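Local coordinates for SRPBCC family protein (Bacillus thuringiensis serovar konkukian, PDB 3F08), which is of unknown function but belongs to the SRPBCC (Bet v 1-like) proteins and may, as in relatives, bind a small hydrophobic ligand, at residues 69-74 and 83-88; 22-27 and 58-63; 79-84 and 105-110; 4-9 and 127-132; 12-17 and 97-102. The protein carries 5 engineered substitutions. All blocks are in the same frame, centred on the assembly; numbering follows the deposited sequence.

Contact 1 of 5, residues 69-74 and 83-88; sequences YYTYSI and NYLSTI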
# COMPACT_ATOMS: atom_id res chain seq x y z
N TYR B 69 6.22 4.71 -6.61
CA TYR B 69 7.22 3.91 -5.93
C TYR B 69 6.61 3.23 -4.71
O TYR B 69 5.56 3.65 -4.21
CB TYR B 69 8.41 4.78 -5.50
CG TYR B 69 8.18 5.63 -4.26
CD1 TYR B 69 8.39 5.11 -2.99
CD2 TYR B 69 7.77 6.96 -4.37
CE1 TYR B 69 8.21 5.89 -1.85
CE2 TYR B 69 7.59 7.75 -3.24
CZ TYR B 69 7.81 7.21 -1.98
OH TYR B 69 7.66 8.00 -0.86
N TYR B 70 7.24 2.15 -4.27
CA TYR B 70 6.83 1.48 -3.05
C TYR B 70 8.11 0.98 -2.40
O TYR B 70 9.11 0.73 -3.07
CB TYR B 70 5.80 0.35 -3.29
CG TYR B 70 6.23 -0.90 -4.02
CD1 TYR B 70 7.06 -1.85 -3.42
CD2 TYR B 70 5.72 -1.18 -5.29
CE1 TYR B 70 7.36 -3.06 -4.08
CE2 TYR B 70 6.01 -2.37 -5.94
CZ TYR B 70 6.82 -3.31 -5.34
OH TYR B 70 7.08 -4.48 -6.00
N THR B 71 8.07 0.91 -1.07
CA THR B 71 9.21 0.49 -0.29
C THR B 71 8.80 -0.70 0.54
O THR B 71 7.71 -0.71 1.12
CB THR B 71 9.66 1.64 0.64
OG1 THR B 71 9.98 2.79 -0.15
CG2 THR B 71 10.88 1.22 1.48
N TYR B 72 9.66 -1.70 0.60
CA TYR B 72 9.34 -2.88 1.37
C TYR B 72 10.53 -3.36 2.18
O TYR B 72 11.68 -3.01 1.91
CB TYR B 72 8.88 -3.99 0.43
CG TYR B 72 9.93 -4.45 -0.56
CD1 TYR B 72 10.80 -5.49 -0.26
CD2 TYR B 72 10.02 -3.85 -1.82
CE1 TYR B 72 11.75 -5.93 -1.18
CE2 TYR B 72 10.96 -4.29 -2.75
CZ TYR B 72 11.82 -5.33 -2.43
OH TYR B 72 12.75 -5.75 -3.36
N SER B 73 10.22 -4.17 3.19
CA SER B 73 11.23 -4.73 4.06
C SER B 73 11.09 -6.24 3.97
O SER B 73 10.09 -6.74 3.46
CB SER B 73 11.02 -4.24 5.50
OG SER B 73 9.72 -4.55 5.98
N ILE B 74 12.08 -6.97 4.45
CA ILE B 74 12.00 -8.42 4.39
C ILE B 74 11.69 -9.00 5.76
O ILE B 74 12.37 -8.71 6.75
CB ILE B 74 13.29 -9.03 3.82
CG1 ILE B 74 13.26 -8.94 2.29
CG2 ILE B 74 13.44 -10.47 4.29
CD1 ILE B 74 14.47 -9.54 1.60
N ASN B 83 18.01 -5.63 8.63
CA ASN B 83 17.69 -4.21 8.48
C ASN B 83 17.49 -3.87 7.01
O ASN B 83 17.82 -2.78 6.56
CB ASN B 83 18.81 -3.34 9.05
CG ASN B 83 19.09 -3.63 10.52
OD1 ASN B 83 18.19 -3.58 11.36
ND2 ASN B 83 20.35 -3.91 10.84
N TYR B 84 16.93 -4.81 6.26
CA TYR B 84 16.72 -4.63 4.83
C TYR B 84 15.51 -3.76 4.46
O TYR B 84 14.39 -4.00 4.90
CB TYR B 84 16.55 -5.99 4.17
CG TYR B 84 16.50 -5.92 2.67
CD1 TYR B 84 17.67 -5.82 1.92
CD2 TYR B 84 15.28 -5.98 1.98
CE1 TYR B 84 17.64 -5.78 0.54
CE2 TYR B 84 15.23 -5.93 0.59
CZ TYR B 84 16.42 -5.83 -0.12
OH TYR B 84 16.41 -5.81 -1.50
N LEU B 85 15.77 -2.74 3.64
CA LEU B 85 14.72 -1.85 3.14
C LEU B 85 15.01 -1.70 1.66
O LEU B 85 16.16 -1.50 1.28
CB LEU B 85 14.77 -0.47 3.78
CG LEU B 85 13.93 -0.20 5.03
CD1 LEU B 85 13.97 1.30 5.31
CD2 LEU B 85 12.48 -0.65 4.82
N SER B 86 13.98 -1.78 0.83
CA SER B 86 14.18 -1.65 -0.61
C SER B 86 13.09 -0.80 -1.24
O SER B 86 11.93 -0.88 -0.85
CB SER B 86 14.20 -3.03 -1.27
OG SER B 86 14.50 -2.94 -2.65
N THR B 87 13.46 0.01 -2.22
CA THR B 87 12.51 0.85 -2.90
C THR B 87 12.66 0.71 -4.41
O THR B 87 13.77 0.73 -4.94
CB THR B 87 12.71 2.34 -2.54
OG1 THR B 87 12.48 2.53 -1.14
CG2 THR B 87 11.73 3.22 -3.33
N ILE B 88 11.54 0.54 -5.10
CA ILE B 88 11.57 0.46 -6.54
C ILE B 88 10.74 1.65 -6.99
O ILE B 88 9.64 1.88 -6.48
CB ILE B 88 10.98 -0.88 -7.06
CG1 ILE B 88 10.99 -0.90 -8.59
CG2 ILE B 88 9.59 -1.08 -6.51
CD1 ILE B 88 10.81 -2.31 -9.17
O HOH W 1 14.82 -8.12 -2.62
O HOH W 2 13.78 -6.28 6.48
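Strands 69-74 and 84-88 form an antiparallel beta hairpin, with their axes 4.6 Å apart. Two hydrogen-bonded pairs hold it. At Y72 and S86, Y72 N gives to S86 O and S86 N gives to Y72 O, both at 2.8 Å and nearly along the C=O axes. At Y70 and I88 the same two bonds are longer, with Y70 N to I88 O at 3.3 Å. Between them lies the non-hydrogen-bonded pair T71 and T87. Each has its hydroxyl beside its own backbone N, so OG1 of T71 meets OG1 of T87 at 2.7 Å in a hydrogen bond.

Y72 can be followed outward. From CB the ring is turned into the crowded position between backbone N and carbonyl carbon (chi1 63°). CG and CD2 pass near S86 O. CE1 then meets Y84 CE2 at 3.9 Å, in the plane of the Y84 ring at its edge. CZ lies 3.5 Å from S86 CB, which sits over one face of the Y72 ring, offset toward the rim. The tip, OH, shares water 1 with Y84 OH. Y84 OH and S86 OG both bond Y125 OH of helix 114-137. Y70 takes the same crowded rotamer, and I88 CG2 sits over the centre of its ring, 3.7 Å from the centroid in a CH-pi contact. Y70 OH bonds R46.

Y70, Y72, S86 and I88 share the sheet face that also meets F24, W30 and W103. Strand 55-64 flanks the hairpin beside 69-74, and strand 99-109 flanks it beside 83-88.

Contact 2 of 5, residues 22-27 and 58-63; sequences GGFNSL and ERLEVF
F24 has CG anti to its backbone N (chi1 -166°), and L60 has the same arrangement (chi1 179°). From facing backbones, the two side chains slide past each other in opposite directions. The contact packs a loop, which follows helix 14-21, against strand 55-64 of the antiparallel sheet in this Bet v 1-like fold. A type I beta turn from G23 to S26 shapes the loop, closed by the backbone bond from S26 N to G23 O. F24 is the second residue of the turn, and its ring is directed at the strand.

L60 CB lies over one face of the F24 ring, offset toward the rim, in a CH-pi contact 4.0 Å from the centroid. L60 CD1 covers the other end of the ring, 3.9 Å from F24 CD1. F24 CZ comes up against the backbone, 3.5 Å from L60 N. The F24 ring also meets Y70 edge-to-face, and F24 O accepts from R46, whose guanidinium forms a salt bridge with E58 as well. F63 pairs with a strand of the second subunit, so the sheet runs on across the interface. F63 also has CG anti to its backbone N, and at the edge of its ring CE2 lies in plane with G22 O, 3.5 Å away.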
# COMPACT_ATOMS: atom_id res chain seq x y z
N GLY B 22 3.53 -1.53 -10.27
CA GLY B 22 3.05 -0.83 -9.08
C GLY B 22 2.35 -1.69 -8.04
O GLY B 22 2.33 -1.34 -6.86
N GLY B 23 1.76 -2.80 -8.47
CA GLY B 23 1.05 -3.67 -7.56
C GLY B 23 2.01 -4.44 -6.67
O GLY B 23 2.94 -5.09 -7.16
N PHE B 24 1.79 -4.37 -5.37
CA PHE B 24 2.66 -5.06 -4.43
C PHE B 24 2.57 -6.58 -4.64
O PHE B 24 3.56 -7.29 -4.44
CB PHE B 24 2.28 -4.68 -3.00
CG PHE B 24 3.31 -5.07 -1.98
CD1 PHE B 24 4.64 -4.67 -2.13
CD2 PHE B 24 2.96 -5.82 -0.87
CE1 PHE B 24 5.61 -5.01 -1.17
CE2 PHE B 24 3.91 -6.17 0.10
CZ PHE B 24 5.23 -5.77 -0.06
N ASN B 25 1.41 -7.07 -5.05
CA ASN B 25 1.23 -8.50 -5.27
C ASN B 25 1.43 -8.88 -6.74
O ASN B 25 1.15 -10.01 -7.13
CB ASN B 25 -0.17 -8.95 -4.85
CG ASN B 25 -0.25 -10.46 -4.64
OD1 ASN B 25 -1.08 -11.15 -5.22
ND2 ASN B 25 0.63 -10.96 -3.79
N SER B 26 1.95 -7.96 -7.54
CA SER B 26 2.11 -8.22 -8.96
C SER B 26 3.46 -8.74 -9.49
O SER B 26 3.63 -8.84 -10.70
CB SER B 26 1.71 -6.97 -9.75
OG SER B 26 0.37 -6.63 -9.43
N LEU B 27 4.39 -9.07 -8.61
CA LEU B 27 5.69 -9.56 -9.07
C LEU B 27 5.61 -10.68 -10.11
O LEU B 27 6.43 -10.73 -11.03
CB LEU B 27 6.55 -10.02 -7.89
CG LEU B 27 7.06 -8.90 -6.97
CD1 LEU B 27 7.94 -9.50 -5.89
CD2 LEU B 27 7.84 -7.86 -7.78
N GLU B 58 7.52 -10.51 2.51
CA GLU B 58 7.97 -9.12 2.52
C GLU B 58 6.86 -8.20 3.00
O GLU B 58 5.68 -8.44 2.75
CB GLU B 58 8.45 -8.72 1.12
CG GLU B 58 9.41 -9.74 0.52
CD GLU B 58 9.99 -9.31 -0.81
OE1 GLU B 58 9.30 -8.60 -1.58
OE2 GLU B 58 11.14 -9.71 -1.11
N ARG B 59 7.26 -7.14 3.68
CA ARG B 59 6.31 -6.19 4.23
C ARG B 59 6.29 -4.85 3.51
O ARG B 59 7.35 -4.28 3.22
CB ARG B 59 6.64 -6.00 5.71
CG ARG B 59 6.02 -4.79 6.35
CD ARG B 59 5.79 -5.01 7.83
NE ARG B 59 4.38 -4.79 8.08
CZ ARG B 59 3.55 -5.68 8.61
NH1 ARG B 59 3.98 -6.87 8.97
NH2 ARG B 59 2.27 -5.36 8.73
N LEU B 60 5.09 -4.37 3.18
CA LEU B 60 4.94 -3.08 2.52
C LEU B 60 5.21 -1.98 3.55
O LEU B 60 4.56 -1.94 4.60
CB LEU B 60 3.51 -2.91 1.97
CG LEU B 60 3.21 -1.58 1.27
CD1 LEU B 60 4.00 -1.50 -0.04
CD2 LEU B 60 1.71 -1.46 0.98
N GLU B 61 6.16 -1.09 3.26
CA GLU B 61 6.49 -0.01 4.19
C GLU B 61 5.93 1.33 3.76
O GLU B 61 5.38 2.08 4.57
CB GLU B 61 8.01 0.11 4.35
CG GLU B 61 8.71 -1.08 4.99
CD GLU B 61 8.35 -1.27 6.46
OE1 GLU B 61 7.85 -0.30 7.08
OE2 GLU B 61 8.57 -2.38 6.99
N VAL B 62 6.10 1.65 2.47
CA VAL B 62 5.61 2.89 1.91
C VAL B 62 5.07 2.64 0.51
O VAL B 62 5.58 1.78 -0.22
CB VAL B 62 6.73 3.97 1.79
CG1 VAL B 62 6.12 5.31 1.43
CG2 VAL B 62 7.51 4.09 3.11
N PHE B 63 4.05 3.39 0.14
CA PHE B 63 3.47 3.29 -1.18
C PHE B 63 2.99 4.68 -1.58
O PHE B 63 2.37 5.38 -0.77
CB PHE B 63 2.31 2.30 -1.20
CG PHE B 63 1.58 2.25 -2.52
CD1 PHE B 63 0.56 3.16 -2.81
CD2 PHE B 63 1.92 1.30 -3.48
CE1 PHE B 63 -0.11 3.13 -4.05
CE2 PHE B 63 1.27 1.26 -4.72
CZ PHE B 63 0.25 2.17 -5.01

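Contact 3 of 5, residues 79-84 and 105-110; sequences FPVTNY and GTFTPV
The tight part of this contact is the backbone pairing of T82 with T108. T108 N gives to T82 O at 2.8 Å and T82 N gives to T108 O at 2.9 Å. Both donors lie in the carbonyl plane. On the sheet face of V81 and P109, V81 CG1 stands beside its own backbone N and reaches F107 CD2 at 3.8 Å. F107 CB meets the edge of the Y84 ring, 3.7 Å from Y84 CD1; the F107 ring itself stands in the crowded position between backbone N and carbonyl carbon (chi1 43°). A117 of helix 114-137 and T4 of strand 3-10 also touch F107.

The segments belong to neighbouring antiparallel strands of the sheet, 81-92 and 99-109, at the end where the first turns a corner at T82 and N83. P80 centres an inverse gamma turn just before it, closed by the bond from V81 N to F79 O. P80 O also accepts from V110 N, but that donor stands 48° out of the carbonyl plane.

The looser side is the exposed one. N83 and T108 lie side by side, and N83 ND2 gives to T108 OG1 at 3.0 Å, with the hydroxyl close to the amide plane. T82 CG2 and V110 CG2 touch there too, at 3.6 Å. Beside the corner, water 3 bridges the two strands: it gives a hydrogen bond to N83 O and also bonds T106 OG1, 2.9 Å away.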
# COMPACT_ATOMS: atom_id res chain seq x y z
N PHE B 79 18.45 -14.46 2.58
CA PHE B 79 19.55 -13.58 2.19
C PHE B 79 20.33 -13.16 3.43
O PHE B 79 19.74 -12.83 4.46
CB PHE B 79 19.00 -12.36 1.46
CG PHE B 79 18.14 -12.70 0.28
CD1 PHE B 79 18.60 -13.60 -0.69
CD2 PHE B 79 16.87 -12.15 0.14
CE1 PHE B 79 17.80 -13.94 -1.79
CE2 PHE B 79 16.06 -12.48 -0.95
CZ PHE B 79 16.52 -13.38 -1.92
N PRO B 80 21.67 -13.15 3.34
CA PRO B 80 22.54 -12.77 4.46
C PRO B 80 22.55 -11.28 4.79
O PRO B 80 23.60 -10.65 4.81
CB PRO B 80 23.90 -13.27 4.02
CG PRO B 80 23.87 -13.06 2.54
CD PRO B 80 22.48 -13.56 2.18
N VAL B 81 21.38 -10.72 5.06
CA VAL B 81 21.28 -9.31 5.39
C VAL B 81 20.18 -9.09 6.40
O VAL B 81 19.25 -9.89 6.49
CB VAL B 81 20.96 -8.45 4.15
CG1 VAL B 81 22.11 -8.52 3.14
CG2 VAL B 81 19.66 -8.92 3.51
N THR B 82 20.30 -8.01 7.15
CA THR B 82 19.30 -7.65 8.15
C THR B 82 19.04 -6.16 7.97
O THR B 82 19.76 -5.49 7.22
CB THR B 82 19.80 -7.94 9.58
OG1 THR B 82 18.75 -7.68 10.51
CG2 THR B 82 20.99 -7.06 9.92
N ASN B 83 18.01 -5.63 8.63
CA ASN B 83 17.69 -4.21 8.48
C ASN B 83 17.49 -3.87 7.01
O ASN B 83 17.82 -2.78 6.56
CB ASN B 83 18.81 -3.34 9.05
CG ASN B 83 19.09 -3.63 10.52
OD1 ASN B 83 18.19 -3.58 11.36
ND2 ASN B 83 20.35 -3.91 10.84
N TYR B 84 16.93 -4.81 6.26
CA TYR B 84 16.72 -4.63 4.83
C TYR B 84 15.51 -3.76 4.46
O TYR B 84 14.39 -4.00 4.90
CB TYR B 84 16.55 -5.99 4.17
CG TYR B 84 16.50 -5.92 2.67
CD1 TYR B 84 17.67 -5.82 1.92
CD2 TYR B 84 15.28 -5.98 1.98
CE1 TYR B 84 17.64 -5.78 0.54
CE2 TYR B 84 15.23 -5.93 0.59
CZ TYR B 84 16.42 -5.83 -0.12
OH TYR B 84 16.41 -5.81 -1.50
N GLY B 105 18.43 -0.30 -2.37
CA GLY B 105 18.26 -0.90 -1.06
C GLY B 105 19.33 -0.56 -0.06
O GLY B 105 20.47 -0.22 -0.41
N THR B 106 18.95 -0.62 1.22
CA THR B 106 19.85 -0.36 2.33
C THR B 106 19.72 -1.58 3.24
O THR B 106 18.62 -2.11 3.42
CB THR B 106 19.45 0.92 3.09
OG1 THR B 106 18.10 0.79 3.56
CG2 THR B 106 19.53 2.12 2.18
N PHE B 107 20.84 -2.02 3.79
CA PHE B 107 20.82 -3.22 4.62
C PHE B 107 22.14 -3.37 5.37
O PHE B 107 23.11 -2.67 5.10
CB PHE B 107 20.63 -4.43 3.71
CG PHE B 107 21.46 -4.36 2.46
CD1 PHE B 107 20.97 -3.72 1.32
CD2 PHE B 107 22.75 -4.87 2.44
CE1 PHE B 107 21.77 -3.57 0.18
CE2 PHE B 107 23.56 -4.73 1.31
CZ PHE B 107 23.07 -4.08 0.17
N THR B 108 22.16 -4.31 6.31
CA THR B 108 23.36 -4.58 7.08
C THR B 108 23.76 -6.01 6.75
O THR B 108 22.95 -6.93 6.87
CB THR B 108 23.12 -4.49 8.60
OG1 THR B 108 22.51 -3.23 8.93
CG2 THR B 108 24.44 -4.60 9.35
N PRO B 109 25.00 -6.21 6.29
CA PRO B 109 25.44 -7.57 5.95
C PRO B 109 25.56 -8.44 7.20
O PRO B 109 25.94 -7.96 8.27
CB PRO B 109 26.79 -7.34 5.28
CG PRO B 109 26.66 -5.96 4.71
CD PRO B 109 25.98 -5.22 5.83
N VAL B 110 25.24 -9.72 7.07
CA VAL B 110 25.34 -10.64 8.19
C VAL B 110 26.05 -11.92 7.75
O VAL B 110 25.53 -12.64 6.90
CB VAL B 110 23.94 -11.03 8.74
CG1 VAL B 110 24.09 -12.07 9.85
CG2 VAL B 110 23.22 -9.80 9.27
O HOH W 3 18.10 -0.31 6.27

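Contact 4 of 5, residues 4-9 and 127-132; sequences TTTSME and DGLKAL
This contact packs the long C-terminal helix 114-137 against the edge strand 3-10 of the sheet, the helix-on-sheet packing of the Bet v 1-like fold. The strand segment and the helix segment run nearly parallel, with 14° between their directions and 9.0 Å between their axes.

Apolar contact carries most of it, and L129 is the residue through which the helix makes it. Its CG stands anti to the carbonyl carbon (chi1 -64°) and its chain is then extended, so CD1 points at the strand. There T6 CG2 meets L129 CD1 at 3.8 Å, tip to tip. T6 has its OG1 anti to the backbone N, which leaves the methyl in the crowded position. M8 CB flanks the same leucine methyl, 4.0 Å from L129 CD1. The methyl thus sits between T6 and M8, two residues that point toward the helix from the same strand face. S7 lies between them in sequence and points away from the helix.

Backbone bonds belong to each partner separately. The helix is held by A131 N to D127 O and by L132 N to G128 O. Along its edge, within the sheet, the strand is paired with 99-109, where T6 bonds W103 and M8 bonds V101. H122 and Y125, one to two turns before L129, extend the helix contact along T6. L132 turns to V17, L20 and I21 of helix 14-21.

Contact with the helix backbone comes from selenomethionine M8. Its chain leaves anti to the backbone N and stays extended through chi2 (162°), which puts SE 4.0 Å from L129 O; the bend at chi3 then turns only the terminal CE.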
# COMPACT_ATOMS: atom_id res chain seq x y z
N THR B 4 22.85 -0.12 -2.08
CA THR B 4 23.14 -0.36 -3.48
C THR B 4 21.95 0.11 -4.30
O THR B 4 20.82 0.17 -3.81
CB THR B 4 23.44 -1.85 -3.76
OG1 THR B 4 24.03 -1.98 -5.06
CG2 THR B 4 22.16 -2.68 -3.72
N THR B 5 22.21 0.45 -5.56
CA THR B 5 21.15 0.90 -6.44
C THR B 5 21.51 0.56 -7.87
O THR B 5 22.68 0.51 -8.24
CB THR B 5 20.96 2.42 -6.38
OG1 THR B 5 20.69 2.82 -5.04
CG2 THR B 5 19.80 2.84 -7.27
N THR B 6 20.49 0.29 -8.68
CA THR B 6 20.72 0.01 -10.08
C THR B 6 19.55 0.63 -10.81
O THR B 6 18.44 0.72 -10.29
CB THR B 6 20.81 -1.50 -10.38
OG1 THR B 6 21.24 -1.68 -11.74
CG2 THR B 6 19.47 -2.18 -10.19
N SER B 7 19.80 1.09 -12.03
CA SER B 7 18.77 1.73 -12.81
C SER B 7 18.81 1.23 -14.24
O SER B 7 19.82 0.71 -14.71
CB SER B 7 18.98 3.24 -12.79
OG SER B 7 18.14 3.87 -13.74
N MSE B 8 17.69 1.37 -14.94
CA MSE B 8 17.61 0.95 -16.32
C MSE B 8 16.49 1.67 -17.04
O MSE B 8 15.44 1.96 -16.46
CB MSE B 8 17.41 -0.56 -16.42
CG MSE B 8 17.39 -1.10 -17.85
SE MSE B 8 17.68 -3.02 -18.03
CE MSE B 8 19.61 -3.02 -18.27
N GLU B 9 16.73 2.00 -18.30
CA GLU B 9 15.72 2.65 -19.11
C GLU B 9 14.84 1.54 -19.64
O GLU B 9 15.28 0.73 -20.46
CB GLU B 9 16.35 3.41 -20.28
CG GLU B 9 16.83 4.81 -19.95
CD GLU B 9 15.68 5.78 -19.67
OE1 GLU B 9 14.74 5.84 -20.49
OE2 GLU B 9 15.74 6.50 -18.65
N ASP B 127 18.70 -8.47 -12.25
CA ASP B 127 18.00 -9.56 -12.93
C ASP B 127 16.54 -9.19 -13.11
O ASP B 127 15.94 -9.46 -14.15
CB ASP B 127 18.07 -10.86 -12.13
CG ASP B 127 19.41 -11.55 -12.27
OD1 ASP B 127 20.13 -11.25 -13.24
OD2 ASP B 127 19.71 -12.42 -11.41
N GLY B 128 15.97 -8.56 -12.08
CA GLY B 128 14.58 -8.15 -12.13
C GLY B 128 14.31 -7.11 -13.20
O GLY B 128 13.30 -7.18 -13.89
N LEU B 129 15.20 -6.14 -13.34
CA LEU B 129 15.02 -5.09 -14.34
C LEU B 129 15.20 -5.63 -15.75
O LEU B 129 14.58 -5.15 -16.68
CB LEU B 129 15.98 -3.93 -14.08
CG LEU B 129 15.76 -3.18 -12.76
CD1 LEU B 129 16.67 -1.97 -12.71
CD2 LEU B 129 14.29 -2.74 -12.65
N LYS B 130 16.06 -6.63 -15.91
CA LYS B 130 16.25 -7.23 -17.23
C LYS B 130 14.96 -7.99 -17.55
O LYS B 130 14.51 -8.01 -18.70
CB LYS B 130 17.44 -8.19 -17.23
CG LYS B 130 18.80 -7.50 -17.17
CD LYS B 130 19.94 -8.50 -17.17
CE LYS B 130 21.30 -7.80 -17.10
NZ LYS B 130 22.41 -8.78 -16.94
N ALA B 131 14.36 -8.59 -16.52
CA ALA B 131 13.12 -9.33 -16.68
C ALA B 131 12.01 -8.34 -17.04
O ALA B 131 11.15 -8.63 -17.86
CB ALA B 131 12.77 -10.07 -15.39
N LEU B 132 12.05 -7.15 -16.43
CA LEU B 132 11.05 -6.13 -16.72
C LEU B 132 11.18 -5.67 -18.18
O LEU B 132 10.19 -5.42 -18.86
CB LEU B 132 11.22 -4.94 -15.77
CG LEU B 132 10.28 -3.74 -15.97
CD1 LEU B 132 8.84 -4.19 -15.83
CD2 LEU B 132 10.61 -2.64 -14.95

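Contact 5 of 5, residues 12-17 and 97-102; sequences GSTEQV and NTSLVE. Engineered in segment 12-17: T14 (natural residue Pro).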
# COMPACT_ATOMS: atom_id res chain seq x y z
N GLY B 12 8.95 1.46 -21.98
CA GLY B 12 7.51 1.52 -21.75
C GLY B 12 7.26 2.87 -21.09
O GLY B 12 8.12 3.35 -20.36
N SER B 13 6.11 3.49 -21.34
CA SER B 13 5.82 4.78 -20.72
C SER B 13 5.76 4.61 -19.20
O SER B 13 5.64 3.49 -18.71
CB SER B 13 4.49 5.34 -21.20
OG SER B 13 3.41 4.53 -20.75
N THR B 14 5.85 5.71 -18.47
CA THR B 14 5.79 5.64 -17.02
C THR B 14 4.49 4.98 -16.57
O THR B 14 4.47 4.20 -15.62
CB THR B 14 5.94 7.05 -16.38
OG1 THR B 14 5.14 8.00 -17.10
CG2 THR B 14 7.40 7.49 -16.44
N GLU B 15 3.40 5.29 -17.28
CA GLU B 15 2.10 4.74 -16.97
C GLU B 15 2.03 3.22 -17.19
O GLU B 15 1.47 2.50 -16.37
CB GLU B 15 1.00 5.43 -17.79
CG GLU B 15 0.73 6.89 -17.41
CD GLU B 15 1.89 7.82 -17.72
OE1 GLU B 15 2.40 7.79 -18.86
OE2 GLU B 15 2.29 8.60 -16.83
N GLN B 16 2.59 2.74 -18.30
CA GLN B 16 2.58 1.31 -18.59
C GLN B 16 3.40 0.57 -17.55
O GLN B 16 2.94 -0.41 -16.97
CB GLN B 16 3.20 1.00 -19.95
CG GLN B 16 2.60 1.68 -21.16
CD GLN B 16 3.41 1.38 -22.42
OE1 GLN B 16 3.44 0.24 -22.90
NE2 GLN B 16 4.08 2.40 -22.95
N VAL B 17 4.62 1.03 -17.32
CA VAL B 17 5.50 0.40 -16.36
C VAL B 17 4.94 0.36 -14.94
O VAL B 17 4.96 -0.69 -14.30
CB VAL B 17 6.88 1.08 -16.32
CG1 VAL B 17 7.79 0.36 -15.33
CG2 VAL B 17 7.49 1.08 -17.72
N ASN B 97 7.64 7.32 -24.10
CA ASN B 97 7.43 5.88 -24.19
C ASN B 97 8.54 5.08 -23.50
O ASN B 97 8.72 3.89 -23.79
CB ASN B 97 7.30 5.43 -25.65
CG ASN B 97 8.61 5.51 -26.41
OD1 ASN B 97 9.31 6.52 -26.38
ND2 ASN B 97 8.95 4.43 -27.12
N THR B 98 9.28 5.72 -22.60
CA THR B 98 10.32 5.01 -21.86
C THR B 98 10.25 5.43 -20.40
O THR B 98 9.64 6.45 -20.08
CB THR B 98 11.74 5.31 -22.39
OG1 THR B 98 12.03 6.70 -22.20
CG2 THR B 98 11.86 4.95 -23.86
N SER B 99 10.86 4.65 -19.52
CA SER B 99 10.86 4.95 -18.09
C SER B 99 12.23 4.68 -17.50
O SER B 99 12.95 3.79 -17.97
CB SER B 99 9.85 4.08 -17.34
OG SER B 99 8.51 4.35 -17.71
N LEU B 100 12.60 5.44 -16.48
CA LEU B 100 13.86 5.20 -15.80
C LEU B 100 13.45 4.50 -14.52
O LEU B 100 13.00 5.13 -13.56
CB LEU B 100 14.58 6.50 -15.46
CG LEU B 100 15.94 6.22 -14.81
CD1 LEU B 100 16.83 5.48 -15.80
CD2 LEU B 100 16.59 7.53 -14.38
N VAL B 101 13.58 3.19 -14.50
CA VAL B 101 13.21 2.44 -13.31
C VAL B 101 14.43 2.27 -12.43
O VAL B 101 15.47 1.77 -12.86
CB VAL B 101 12.64 1.08 -13.69
CG1 VAL B 101 12.23 0.33 -12.43
CG2 VAL B 101 11.43 1.27 -14.63
N GLU B 102 14.29 2.70 -11.18
CA GLU B 102 15.38 2.65 -10.21
C GLU B 102 15.01 1.72 -9.06
O GLU B 102 13.93 1.84 -8.47
CB GLU B 102 15.64 4.07 -9.71
CG GLU B 102 16.93 4.27 -8.95
CD GLU B 102 17.20 5.75 -8.72
OE1 GLU B 102 16.50 6.38 -7.90
OE2 GLU B 102 18.12 6.29 -9.37
O HOH W 4 6.97 7.95 -20.10
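S99 OG is the centre of the first shell. It stands anti to its own carbonyl carbon (chi1 -66°) and gives a hydrogen bond to G12 O at 2.9 Å. The hydroxyl approaches from above the carbonyl plane, 31° out of it. S99 OG is also packed against the start of the helix. V17 CG2 lies 3.4 Å from S99 OG, and CG2 of T14 lies 3.6 Å from it. T14 is an engineered residue, proline in the natural protein. Further in, V17 CG1 meets V101 CG2 tip to tip at 3.8 Å. V17 has CG1 anti to the backbone N, so its CG1 branch goes to V101 and its CG2 branch to S99.

A water adds a second link between the segments. Water 4 accepts from T14 N and gives to T98 O, 3.1 Å away.

The next shell sets the helix start in place. S13 is the N-cap residue: its OG accepts from Q16 N at 3.1 Å, in a fairly straight bond of 161°. The first backbone bond of the helix follows, from V17 N to S13 O. T14 OG1 gives to E15 OE2, met from above the carboxylate plane. On the other segment, T98 OG1 bonds E95 N, and strand pairing joins S99 to I10. F136 of helix 114-137 also touches V17, while L129 and L132 touch V101.

The arrangement is a serine N-cap at the start of a short helix, which follows the first strand and packs on the sheet, as in Bet v 1-like proteins.

In the fold
From the N terminus, strand 3-10 meets the C-terminal helix in contact 4, which closes nearly the whole chain into one loop. Contacts 1, 2, 3 and 5 all nest inside it. Contact 5 ties the start of helix 14-21 to strand 99-109, and contacts 1 and 2 nest inside its loop. Contact 2 brings the following loop back to strand 55-64 and closes before contact 1 opens. Contact 1 is the hairpin of 69-74 with 83-88. Contact 3 continues from it along strand 81-92 to 99-109, sharing N83 and Y84. Contacts 3 and 5 cross along the chain, at opposite ends of strand 99-109, with centres about 28 Å apart.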